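RNA polymerase sigma factor SIGMA-28 (FliA) (Aquifex aeolicus, PDB 1RP3) directs RNA polymerase to flagellar promoters as an alternative sigma factor and is held inactive here by the anti-sigma factor FlgM. Local coordinates at the interface of chains A and B. Sequence-based numbering; all coordinates share one arbitrary frame. Chains: chain A, RNA polymerase sigma factor SIGMA-28 (FliA); chain B, anti sigma factor FlgM.

Three patches of the sigma-28/FlgM interface are described. Contact 1 and contact 2 lie about 15 Å apart, measured between the centres of their C-alpha atoms, and share sigma helix 190-201 of region 4; contact 1 takes FlgM helix 76-87 and also reaches sigma helix 129-158 in region 3, contact 2 takes FlgM helix 56-68 and the loop after it. Contact 3 is about 29 Å from contact 1 and 35 Å from contact 2 by the same measure, on region 2, where FlgM helices 5-14 and 31-46 dock. FlgM thus runs along sigma as spaced helices, which fits a complex that holds the intact factor inactive.

Contact 1: the interface of chains A and B. Residues chain A 147, 196, 200, 231; chain B 79, 82-83, 86-87.
The ring of A:Phe200, in sigma-70 region 4, takes B:Leu83 CD2 over the centre of one face, the methyl lying 3.9 Å from the centroid as a CH-pi contact. At the rim of the same ring, in plane, lie B:Phe86 CG and the backbone oxygen of A:Ile196. The two phenylalanines meet edge to face, with planes 76° apart: A:Phe200 is the edge, and its CE2 points at one face of B:Phe86, offset toward the rim, 3.6 Å from CD2. B:Phe86 in turn sets CD2 over the centre of one face of B:Phe87 within FlgM helix 76-87, which is likely to limit how far B:Phe86 can turn. CG of B:Phe86 stands anti to the backbone N (chi1 178°), which swings its ring toward A:Phe200, whereas the ring of B:Phe87 is directed at sigma helix 129-158. There its outer rim, CZ, meets A:Leu147 CD2 at 3.7 Å, the two side chains crossing at about a right angle. B:Leu83 divides its two methyls: while CD2 caps the A:Phe200 ring, CD1 reaches tip to tip toward A:Leu231 CD1, 3.8 Å away, on helix 217-236. One turn earlier in FlgM, B:Val79 CG1 packs against A:Ile196 CG2 at 3.5 Å. The carbonyl carbon C of B:Gly82 comes 3.9 Å from A:Phe200 CB, with no glycine side chain to intervene.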
# COMPACT_ATOMS: atom_id res chain seq x y z
N LEU A 147 -1.67 -10.96 2.17
CA LEU A 147 -3.03 -10.50 2.37
C LEU A 147 -3.60 -9.89 1.08
O LEU A 147 -4.80 -9.97 0.84
CB LEU A 147 -3.10 -9.49 3.51
CG LEU A 147 -4.51 -9.04 3.87
CD1 LEU A 147 -5.41 -10.26 4.07
CD2 LEU A 147 -4.47 -8.17 5.12
N ILE A 196 -3.50 -1.88 13.92
CA ILE A 196 -4.00 -1.92 12.55
C ILE A 196 -4.74 -0.63 12.21
O ILE A 196 -4.56 -0.09 11.12
CB ILE A 196 -4.93 -3.13 12.31
CG1 ILE A 196 -4.13 -4.42 12.37
CG2 ILE A 196 -5.59 -3.02 10.95
CD1 ILE A 196 -3.03 -4.52 11.32
N PHE A 200 -3.49 1.63 9.10
CA PHE A 200 -4.29 1.69 7.89
C PHE A 200 -5.41 2.71 7.85
O PHE A 200 -5.72 3.24 6.78
CB PHE A 200 -4.86 0.31 7.56
CG PHE A 200 -3.81 -0.71 7.25
CD1 PHE A 200 -3.26 -1.48 8.26
CD2 PHE A 200 -3.41 -0.95 5.94
CE1 PHE A 200 -2.32 -2.48 7.97
CE2 PHE A 200 -2.47 -1.94 5.64
CZ PHE A 200 -1.93 -2.71 6.66
N LEU A 231 -5.60 -12.09 9.80
CA LEU A 231 -6.52 -11.69 8.75
C LEU A 231 -6.45 -12.56 7.51
O LEU A 231 -7.48 -12.94 6.97
CB LEU A 231 -6.32 -10.21 8.38
CG LEU A 231 -6.64 -9.20 9.49
CD1 LEU A 231 -6.12 -7.82 9.14
CD2 LEU A 231 -8.13 -9.16 9.73
N VAL B 79 -11.34 -0.01 11.10
CA VAL B 79 -10.30 -0.96 10.69
C VAL B 79 -10.67 -1.55 9.35
O VAL B 79 -9.81 -1.80 8.50
CB VAL B 79 -10.14 -2.09 11.74
CG1 VAL B 79 -9.08 -3.09 11.30
CG2 VAL B 79 -9.79 -1.52 13.10
N GLY B 82 -10.19 1.02 6.75
CA GLY B 82 -8.76 1.13 6.53
C GLY B 82 -8.19 0.08 5.59
O GLY B 82 -7.55 0.40 4.58
N LEU B 83 -8.45 -1.18 5.90
CA LEU B 83 -7.96 -2.29 5.10
C LEU B 83 -8.54 -2.30 3.69
O LEU B 83 -7.81 -2.46 2.71
CB LEU B 83 -8.24 -3.62 5.80
CG LEU B 83 -7.63 -3.74 7.20
CD1 LEU B 83 -8.28 -4.88 7.97
CD2 LEU B 83 -6.11 -3.92 7.09
N PHE B 86 -7.15 0.54 1.56
CA PHE B 86 -5.76 0.29 1.23
C PHE B 86 -5.58 -0.78 0.15
O PHE B 86 -4.80 -0.60 -0.79
CB PHE B 86 -4.97 -0.11 2.47
CG PHE B 86 -3.53 -0.43 2.19
CD1 PHE B 86 -2.59 0.59 2.03
CD2 PHE B 86 -3.11 -1.75 2.07
CE1 PHE B 86 -1.25 0.29 1.74
CE2 PHE B 86 -1.77 -2.05 1.78
CZ PHE B 86 -0.84 -1.03 1.61
N PHE B 87 -6.29 -1.90 0.30
CA PHE B 87 -6.14 -3.00 -0.66
C PHE B 87 -6.91 -2.92 -1.99
O PHE B 87 -6.37 -3.29 -3.03
CB PHE B 87 -6.38 -4.34 0.04
CG PHE B 87 -5.32 -4.70 1.04
CD1 PHE B 87 -4.11 -5.24 0.62
CD2 PHE B 87 -5.54 -4.54 2.40
CE1 PHE B 87 -3.14 -5.62 1.53
CE2 PHE B 87 -4.56 -4.91 3.34
CZ PHE B 87 -3.36 -5.45 2.89

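Contact 2: the interface of chains A and B. Residues chain A 198, 202, 204, 212; chain B 63, 67, 72.
The phenol B:Tyr72 OH, on the loop after FlgM helix 56-68, donates a hydrogen bond to the carboxylate oxygen A:Glu202 OE2 of sigma region 4 over 2.7 Å. The oxygen is met on its anti side, 19° out of the carboxylate plane, and lies in the plane of the tyrosine ring at its edge. Carboxylate and ring planes are turned 55° apart. The chain of A:Glu202 bends at chi2 (-67°), bringing the carboxylate to the phenol and laying CG 3.9 Å from B:Leu63 CD2. With an alanine here, the tyrosine hydroxyl would probably lose this acceptor and B:Leu63 CD2 the carbon packed against it.

In the apolar part, the methyl CD2 of B:Leu63, on helix 56-68, is the shared point. It meets A:Leu204 CD1 tip to tip at 3.7 Å. It also touches A:Leu198 CD2 at 3.7 Å, the two leucine side chains sliding past each other in opposite directions. A:Leu198 CD2 further approaches the phenol end of B:Tyr72, 4.0 Å from CZ. Beyond it, B:Ile67 CD1 presses on A:Ile212 CG2 at 3.3 Å, a tight fit, the side chains crossing at about a right angle. The patch fastens FlgM onto sigma region 4 and probably contributes to keeping that region in the inactive arrangement.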
# COMPACT_ATOMS: atom_id res chain seq x y z
N LEU A 198 -4.31 2.41 13.57
CA LEU A 198 -3.37 3.52 13.46
C LEU A 198 -2.57 3.46 12.16
O LEU A 198 -2.23 4.50 11.58
CB LEU A 198 -2.42 3.56 14.66
CG LEU A 198 -2.95 4.01 16.02
CD1 LEU A 198 -1.83 3.97 17.03
CD2 LEU A 198 -3.52 5.41 15.96
N GLU A 202 -5.55 5.43 10.04
CA GLU A 202 -4.91 6.72 10.26
C GLU A 202 -3.77 6.95 9.25
O GLU A 202 -3.26 8.05 9.12
CB GLU A 202 -4.38 6.85 11.69
CG GLU A 202 -5.43 6.67 12.79
CD GLU A 202 -6.49 7.77 12.83
OE1 GLU A 202 -6.30 8.85 12.22
OE2 GLU A 202 -7.53 7.55 13.50
N LEU A 204 -0.55 5.78 9.12
CA LEU A 204 0.70 6.11 9.77
C LEU A 204 1.70 4.99 9.68
O LEU A 204 1.37 3.85 9.95
CB LEU A 204 0.44 6.44 11.24
CG LEU A 204 -0.39 7.70 11.49
CD1 LEU A 204 -0.57 7.88 12.98
CD2 LEU A 204 0.28 8.92 10.87
N ILE A 212 3.49 7.00 19.16
CA ILE A 212 2.17 7.14 19.75
C ILE A 212 1.99 6.15 20.89
O ILE A 212 1.60 6.53 21.99
CB ILE A 212 1.04 6.94 18.69
CG1 ILE A 212 1.18 7.96 17.57
CG2 ILE A 212 -0.32 7.10 19.32
CD1 ILE A 212 0.25 7.72 16.42
N LEU B 63 -3.03 12.54 18.19
CA LEU B 63 -3.46 11.15 18.34
C LEU B 63 -2.96 10.54 19.65
O LEU B 63 -3.72 9.88 20.35
CB LEU B 63 -2.98 10.31 17.15
CG LEU B 63 -4.04 9.76 16.19
CD1 LEU B 63 -4.91 10.88 15.65
CD2 LEU B 63 -3.34 9.04 15.06
N ILE B 67 -5.01 9.32 22.89
CA ILE B 67 -4.97 7.91 23.31
C ILE B 67 -4.67 7.81 24.80
O ILE B 67 -5.15 6.90 25.48
CB ILE B 67 -3.93 7.10 22.51
CG1 ILE B 67 -4.33 7.08 21.03
CG2 ILE B 67 -3.86 5.67 23.03
CD1 ILE B 67 -3.38 6.31 20.15
N TYR B 72 -9.88 8.02 22.29
CA TYR B 72 -9.63 7.47 20.96
C TYR B 72 -10.42 6.18 20.82
O TYR B 72 -10.19 5.21 21.54
CB TYR B 72 -8.15 7.19 20.72
CG TYR B 72 -7.87 6.76 19.29
CD1 TYR B 72 -7.82 7.69 18.26
CD2 TYR B 72 -7.70 5.41 18.97
CE1 TYR B 72 -7.60 7.30 16.94
CE2 TYR B 72 -7.48 5.01 17.66
CZ TYR B 72 -7.43 5.96 16.65
OH TYR B 72 -7.23 5.57 15.35

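Contact 3: the interface of chains A and B. Residues chain A 15, 18-19, 22, 50; chain B 7-8, 11, 42.
Helix 7-33, which runs into sigma-70 region 2, offers a ridge of side chains to the first FlgM helix, 5-14, with B:Ile11 at the centre of the contact. The terminal methyl CD1 of B:Ile11 gathers several sigma side chains. It meets A:Leu19 CD1 at 3.4 Å and A:Ile18 CG2 at 3.5 Å, both tighter than usual carbon contacts, and faces A:Leu22 CD2 tip to tip at 3.7 Å. CG1 of B:Ile11 lies anti to the carbonyl carbon and the chain then runs on extended (chi2 178°), which carries CD1 to the helix while the branch CG2 is left for A:Glu15. There the aliphatic CG of A:Glu15 packs alongside CG2, the two side chains sliding past each other in opposite directions. A:Leu19 CD1 does double duty: besides B:Ile11 it touches B:Leu7 CB at 3.7 Å, crossing that side chain at a slant, and it lies 3.9 Å from the backbone N of B:Ser8. A second FlgM helix, 31-46, adds a looser flank, where B:Ile42 CG2 is 4.2 Å from A:Leu22 CD1 and 4.4 Å from A:Val50 CG2 on helix 42-58. The contacts described are mainly between aliphatic side chains. Docking at region 2 gives FlgM a hold well away from region 4, and probably stabilises the inactive form of the sigma factor.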
# COMPACT_ATOMS: atom_id res chain seq x y z
N GLU A 15 -4.64 10.16 -24.03
CA GLU A 15 -3.60 10.91 -23.32
C GLU A 15 -4.14 11.76 -22.18
O GLU A 15 -3.56 11.79 -21.09
CB GLU A 15 -2.77 11.75 -24.28
CG GLU A 15 -1.80 10.88 -25.06
CD GLU A 15 -0.98 11.61 -26.12
OE1 GLU A 15 -0.78 12.85 -26.00
OE2 GLU A 15 -0.52 10.93 -27.07
N ILE A 18 -4.88 9.47 -19.34
CA ILE A 18 -3.65 9.05 -18.66
C ILE A 18 -3.18 10.19 -17.77
O ILE A 18 -3.01 10.02 -16.56
CB ILE A 18 -2.53 8.69 -19.68
CG1 ILE A 18 -2.94 7.45 -20.48
CG2 ILE A 18 -1.22 8.41 -18.96
CD1 ILE A 18 -1.96 7.07 -21.58
N LEU A 19 -3.02 11.36 -18.38
CA LEU A 19 -2.60 12.57 -17.69
C LEU A 19 -3.46 12.83 -16.46
O LEU A 19 -2.95 13.09 -15.38
CB LEU A 19 -2.73 13.76 -18.65
CG LEU A 19 -1.67 14.84 -18.77
CD1 LEU A 19 -0.27 14.25 -18.79
CD2 LEU A 19 -1.93 15.62 -20.07
N LEU A 22 -2.47 10.46 -13.47
CA LEU A 22 -1.10 10.39 -12.97
C LEU A 22 -1.02 10.76 -11.45
O LEU A 22 -0.23 10.18 -10.70
CB LEU A 22 -0.17 11.30 -13.79
CG LEU A 22 0.66 10.77 -14.98
CD1 LEU A 22 0.94 9.29 -14.85
CD2 LEU A 22 -0.05 11.05 -16.26
N VAL A 50 2.28 3.40 -13.71
CA VAL A 50 1.88 4.10 -14.92
C VAL A 50 1.57 3.07 -16.00
O VAL A 50 0.62 3.25 -16.76
CB VAL A 50 2.96 5.12 -15.39
CG1 VAL A 50 2.67 5.62 -16.81
CG2 VAL A 50 2.99 6.29 -14.44
N LEU B 7 4.83 16.43 -18.86
CA LEU B 7 4.17 15.14 -18.71
C LEU B 7 3.55 14.70 -20.03
O LEU B 7 3.73 13.56 -20.45
CB LEU B 7 3.09 15.21 -17.61
CG LEU B 7 3.61 15.29 -16.17
CD1 LEU B 7 2.46 15.38 -15.18
CD2 LEU B 7 4.46 14.08 -15.89
N SER B 8 2.87 15.63 -20.70
CA SER B 8 2.22 15.35 -21.99
C SER B 8 3.25 14.93 -23.03
O SER B 8 2.99 14.08 -23.86
CB SER B 8 1.46 16.59 -22.47
OG SER B 8 0.86 16.36 -23.73
N ILE B 11 4.53 11.34 -22.03
CA ILE B 11 3.51 10.34 -22.36
C ILE B 11 3.56 10.06 -23.87
O ILE B 11 3.44 8.91 -24.31
CB ILE B 11 2.10 10.82 -21.95
CG1 ILE B 11 1.94 10.72 -20.43
CG2 ILE B 11 1.03 9.96 -22.61
CD1 ILE B 11 0.62 11.19 -19.94
N ILE B 42 8.85 10.58 -15.85
CA ILE B 42 7.47 10.87 -15.48
C ILE B 42 7.37 10.85 -13.95
O ILE B 42 6.76 11.75 -13.36
CB ILE B 42 6.47 9.86 -16.11
CG1 ILE B 42 6.44 10.02 -17.63
CG2 ILE B 42 5.06 10.05 -15.52
CD1 ILE B 42 5.52 9.07 -18.34